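Local coordinates for protein transmembrane oligosaccharyl transferase (Archaeoglobus fulgidus, PDB 3WAJ) that is a membrane-embedded oligosaccharyl transferase of the STT3/AglB family that holds a zinc ion in this model, with a helical transmembrane region followed by a large soluble part, at residues H380-G388 against L479-I487. Sequence-based numbering, arbitrary orientation.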
loop_
_atom_site.group_PDB
_atom_site.type_symbol
_atom_site.label_atom_id
_atom_site.label_comp_id
_atom_site.label_asym_id
_atom_site.label_seq_id
_atom_site.Cartn_x
_atom_site.Cartn_y
_atom_site.Cartn_z
ATOM N N HIS A 380 17.184 -5.454 6.874
ATOM C CA HIS A 380 15.945 -6.224 6.842
ATOM C C HIS A 380 15.952 -7.455 7.768
ATOM O O HIS A 380 14.897 -7.892 8.228
ATOM C CB HIS A 380 15.607 -6.623 5.394
ATOM C CG HIS A 380 15.437 -5.460 4.462
ATOM N ND1 HIS A 380 15.042 -4.209 4.887
ATOM C CD2 HIS A 380 15.611 -5.360 3.122
ATOM C CE1 HIS A 380 14.978 -3.391 3.852
ATOM N NE2 HIS A 380 15.320 -4.065 2.768
ATOM N N PHE A 381 17.133 -8.009 8.046
ATOM C CA PHE A 381 17.229 -9.210 8.881
ATOM C C PHE A 381 18.263 -9.073 9.996
ATOM O O PHE A 381 18.319 -9.906 10.910
ATOM C CB PHE A 381 17.545 -10.449 8.024
ATOM C CG PHE A 381 16.694 -10.567 6.786
ATOM C CD1 PHE A 381 15.446 -11.165 6.843
ATOM C CD2 PHE A 381 17.138 -10.064 5.569
ATOM C CE1 PHE A 381 14.651 -11.261 5.706
ATOM C CE2 PHE A 381 16.355 -10.161 4.431
ATOM C CZ PHE A 381 15.109 -10.760 4.500
ATOM N N GLY A 382 19.071 -8.018 9.928
ATOM C CA GLY A 382 20.211 -7.875 10.814
ATOM C C GLY A 382 21.262 -8.922 10.498
ATOM O O GLY A 382 21.581 -9.177 9.332
ATOM N N ALA A 383 21.796 -9.539 11.545
ATOM C CA ALA A 383 22.815 -10.567 11.414
ATOM C C ALA A 383 22.158 -11.932 11.245
ATOM O O ALA A 383 22.833 -12.920 10.943
ATOM C CB ALA A 383 23.722 -10.555 12.637
ATOM N N LEU A 384 20.841 -11.980 11.449
ATOM C CA LEU A 384 20.076 -13.214 11.272
ATOM C C LEU A 384 20.076 -13.646 9.814
ATOM O O LEU A 384 19.756 -14.788 9.491
ATOM C CB LEU A 384 18.640 -13.055 11.772
ATOM C CG LEU A 384 18.448 -13.022 13.287
ATOM C CD1 LEU A 384 17.060 -13.522 13.660
ATOM C CD2 LEU A 384 19.521 -13.840 13.989
ATOM N N PHE A 385 20.433 -12.717 8.940
ATOM C CA PHE A 385 20.625 -13.023 7.537
ATOM C C PHE A 385 21.820 -13.963 7.371
ATOM O O PHE A 385 21.688 -15.074 6.853
ATOM C CB PHE A 385 20.837 -11.723 6.765
ATOM C CG PHE A 385 21.315 -11.921 5.361
ATOM C CD1 PHE A 385 20.621 -12.745 4.484
ATOM C CD2 PHE A 385 22.449 -11.268 4.911
ATOM C CE1 PHE A 385 21.062 -12.924 3.187
ATOM C CE2 PHE A 385 22.898 -11.440 3.618
ATOM C CZ PHE A 385 22.204 -12.267 2.754
ATOM N N PHE A 386 22.986 -13.512 7.822
ATOM C CA PHE A 386 24.197 -14.322 7.773
ATOM C C PHE A 386 24.055 -15.624 8.555
ATOM O O PHE A 386 24.351 -16.711 8.050
ATOM C CB PHE A 386 25.373 -13.537 8.354
ATOM C CG PHE A 386 25.721 -12.297 7.585
ATOM C CD1 PHE A 386 25.383 -12.171 6.246
ATOM C CD2 PHE A 386 26.393 -11.255 8.205
ATOM C CE1 PHE A 386 25.710 -11.022 5.537
ATOM C CE2 PHE A 386 26.721 -10.106 7.504
ATOM C CZ PHE A 386 26.377 -9.990 6.167
ATOM N N PHE A 387 23.606 -15.495 9.797
ATOM C CA PHE A 387 23.549 -16.618 10.724
ATOM C C PHE A 387 22.421 -17.577 10.358
ATOM O O PHE A 387 22.334 -18.684 10.887
ATOM C CB PHE A 387 23.418 -16.111 12.164
ATOM C CG PHE A 387 24.677 -15.471 12.700
ATOM C CD1 PHE A 387 25.185 -15.842 13.937
ATOM C CD2 PHE A 387 25.362 -14.514 11.958
ATOM C CE1 PHE A 387 26.340 -15.262 14.425
ATOM C CE2 PHE A 387 26.518 -13.934 12.438
ATOM C CZ PHE A 387 27.008 -14.307 13.674
ATOM N N GLY A 388 21.561 -17.139 9.444
ATOM C CA GLY A 388 20.548 -18.001 8.874
ATOM C C GLY A 388 21.040 -18.600 7.572
ATOM O O GLY A 388 20.600 -19.674 7.182
ATOM N N LEU A 479 25.818 -13.111 20.769
ATOM C CA LEU A 479 25.631 -11.669 20.830
ATOM C C LEU A 479 25.848 -11.075 19.438
ATOM O O LEU A 479 25.188 -10.109 19.069
ATOM C CB LEU A 479 26.577 -11.028 21.846
ATOM C CG LEU A 479 26.075 -10.816 23.279
ATOM C CD1 LEU A 479 25.450 -9.441 23.427
ATOM C CD2 LEU A 479 25.076 -11.894 23.684
ATOM N N ALA A 480 26.759 -11.661 18.662
ATOM C CA ALA A 480 26.972 -11.239 17.277
ATOM C C ALA A 480 25.675 -11.367 16.480
ATOM O O ALA A 480 25.444 -10.642 15.509
ATOM C CB ALA A 480 28.069 -12.060 16.629
ATOM N N ALA A 481 24.832 -12.306 16.899
ATOM C CA ALA A 481 23.528 -12.492 16.287
ATOM C C ALA A 481 22.510 -11.518 16.887
ATOM O O ALA A 481 22.138 -10.540 16.248
ATOM C CB ALA A 481 23.067 -13.931 16.460
ATOM N N ILE A 482 22.092 -11.789 18.122
ATOM C CA ILE A 482 21.034 -11.037 18.810
ATOM C C ILE A 482 21.236 -9.510 18.919
ATOM O O ILE A 482 20.268 -8.747 18.850
ATOM C CB ILE A 482 20.754 -11.648 20.219
ATOM C CG1 ILE A 482 20.241 -13.090 20.088
ATOM C CG2 ILE A 482 19.770 -10.793 21.021
ATOM C CD1 ILE A 482 20.371 -13.930 21.364
ATOM N N TYR A 483 22.471 -9.048 19.070
ATOM C CA TYR A 483 22.662 -7.624 19.356
ATOM C C TYR A 483 22.284 -6.643 18.241
ATOM O O TYR A 483 21.386 -5.832 18.430
ATOM C CB TYR A 483 24.061 -7.303 19.904
ATOM C CG TYR A 483 24.235 -5.823 20.145
ATOM C CD1 TYR A 483 24.942 -5.024 19.248
ATOM C CD2 TYR A 483 23.660 -5.217 21.251
ATOM C CE1 TYR A 483 25.084 -3.659 19.463
ATOM C CE2 TYR A 483 23.792 -3.860 21.476
ATOM C CZ TYR A 483 24.507 -3.083 20.583
ATOM O OH TYR A 483 24.632 -1.731 20.824
ATOM N N PRO A 484 22.970 -6.691 17.083
ATOM C CA PRO A 484 22.629 -5.630 16.127
ATOM C C PRO A 484 21.271 -5.835 15.449
ATOM O O PRO A 484 20.817 -4.940 14.737
ATOM C CB PRO A 484 23.765 -5.703 15.101
ATOM C CG PRO A 484 24.215 -7.121 15.139
ATOM C CD PRO A 484 24.007 -7.601 16.555
ATOM N N THR A 485 20.629 -6.981 15.668
ATOM C CA THR A 485 19.274 -7.174 15.143
ATOM C C THR A 485 18.172 -6.825 16.161
ATOM O O THR A 485 16.999 -6.745 15.804
ATOM C CB THR A 485 19.059 -8.575 14.510
ATOM O OG1 THR A 485 18.324 -9.418 15.404
ATOM C CG2 THR A 485 20.382 -9.211 14.199
ATOM N N TYR A 486 18.546 -6.616 17.422
ATOM C CA TYR A 486 17.631 -5.973 18.361
ATOM C C TYR A 486 17.688 -4.477 18.121
ATOM O O TYR A 486 16.680 -3.774 18.238
ATOM C CB TYR A 486 17.979 -6.260 19.825
ATOM C CG TYR A 486 17.111 -5.457 20.767
ATOM C CD1 TYR A 486 15.824 -5.880 21.078
ATOM C CD2 TYR A 486 17.560 -4.257 21.314
ATOM C CE1 TYR A 486 15.014 -5.142 21.921
ATOM C CE2 TYR A 486 16.756 -3.512 22.150
ATOM C CZ TYR A 486 15.483 -3.961 22.452
ATOM O OH TYR A 486 14.679 -3.227 23.286
ATOM N N ILE A 487 18.882 -4.000 17.789
ATOM C CA ILE A 487 19.121 -2.581 17.538
ATOM C C ILE A 487 18.235 -2.034 16.416
ATOM O O ILE A 487 17.450 -1.105 16.634
ATOM C CB ILE A 487 20.615 -2.320 17.231
ATOM C CG1 ILE A 487 21.458 -2.649 18.458
ATOM C CG2 ILE A 487 20.847 -0.879 16.812
ATOM C CD1 ILE A 487 20.988 -1.936 19.704
#
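T485 turns its methyl into the bend that joins helices 376-381 and 384-402, and the packing is built round that group. T485 CG2 lies 3.6 Å from G382 CA and also abuts the backbone N of A383, while CB faces the carbonyl O of F381. OG1 stands near L384 CG, with the two side chains crossing at about a right angle. The bend is a type II' turn from F381 to L384, closed by a weak bond from L384 N to F381 O. G382 takes the positive phi (68°) of this turn, and its CA packs against the threonine methyl.

One residue on, A383 CB points toward helix 474-491 and meets the carbonyl O of A480 at 3.3 Å, with P484 CG at 4.3 Å on the next turn. Farther along, the F387 ring rests against A480 and A481. Its CG sits beside the backbone N and anti to the carbonyl carbon (chi1 -72°), which carries the ring across to the neighbouring helix. A481 CA lies over one ring face, A481 CB is 3.8 Å from F387 CD1, and A480 CB meets F387 CZ obliquely at 3.9 Å. L384 CD2 adds a looser touch on A481 CB; beyond the pair, L384 and F387 also lean on S439 of helix 429-446.

No hydrogen bond joins the segments; small side chains and a methyl pack against backbone and against the F387 ring. Helices 384-388 and 479-487 run roughly antiparallel (149°), their axes 9.5 Å apart: helix-helix packing at an interhelical turn in the multi-helix transmembrane region of a GT-C-type STT3 protein.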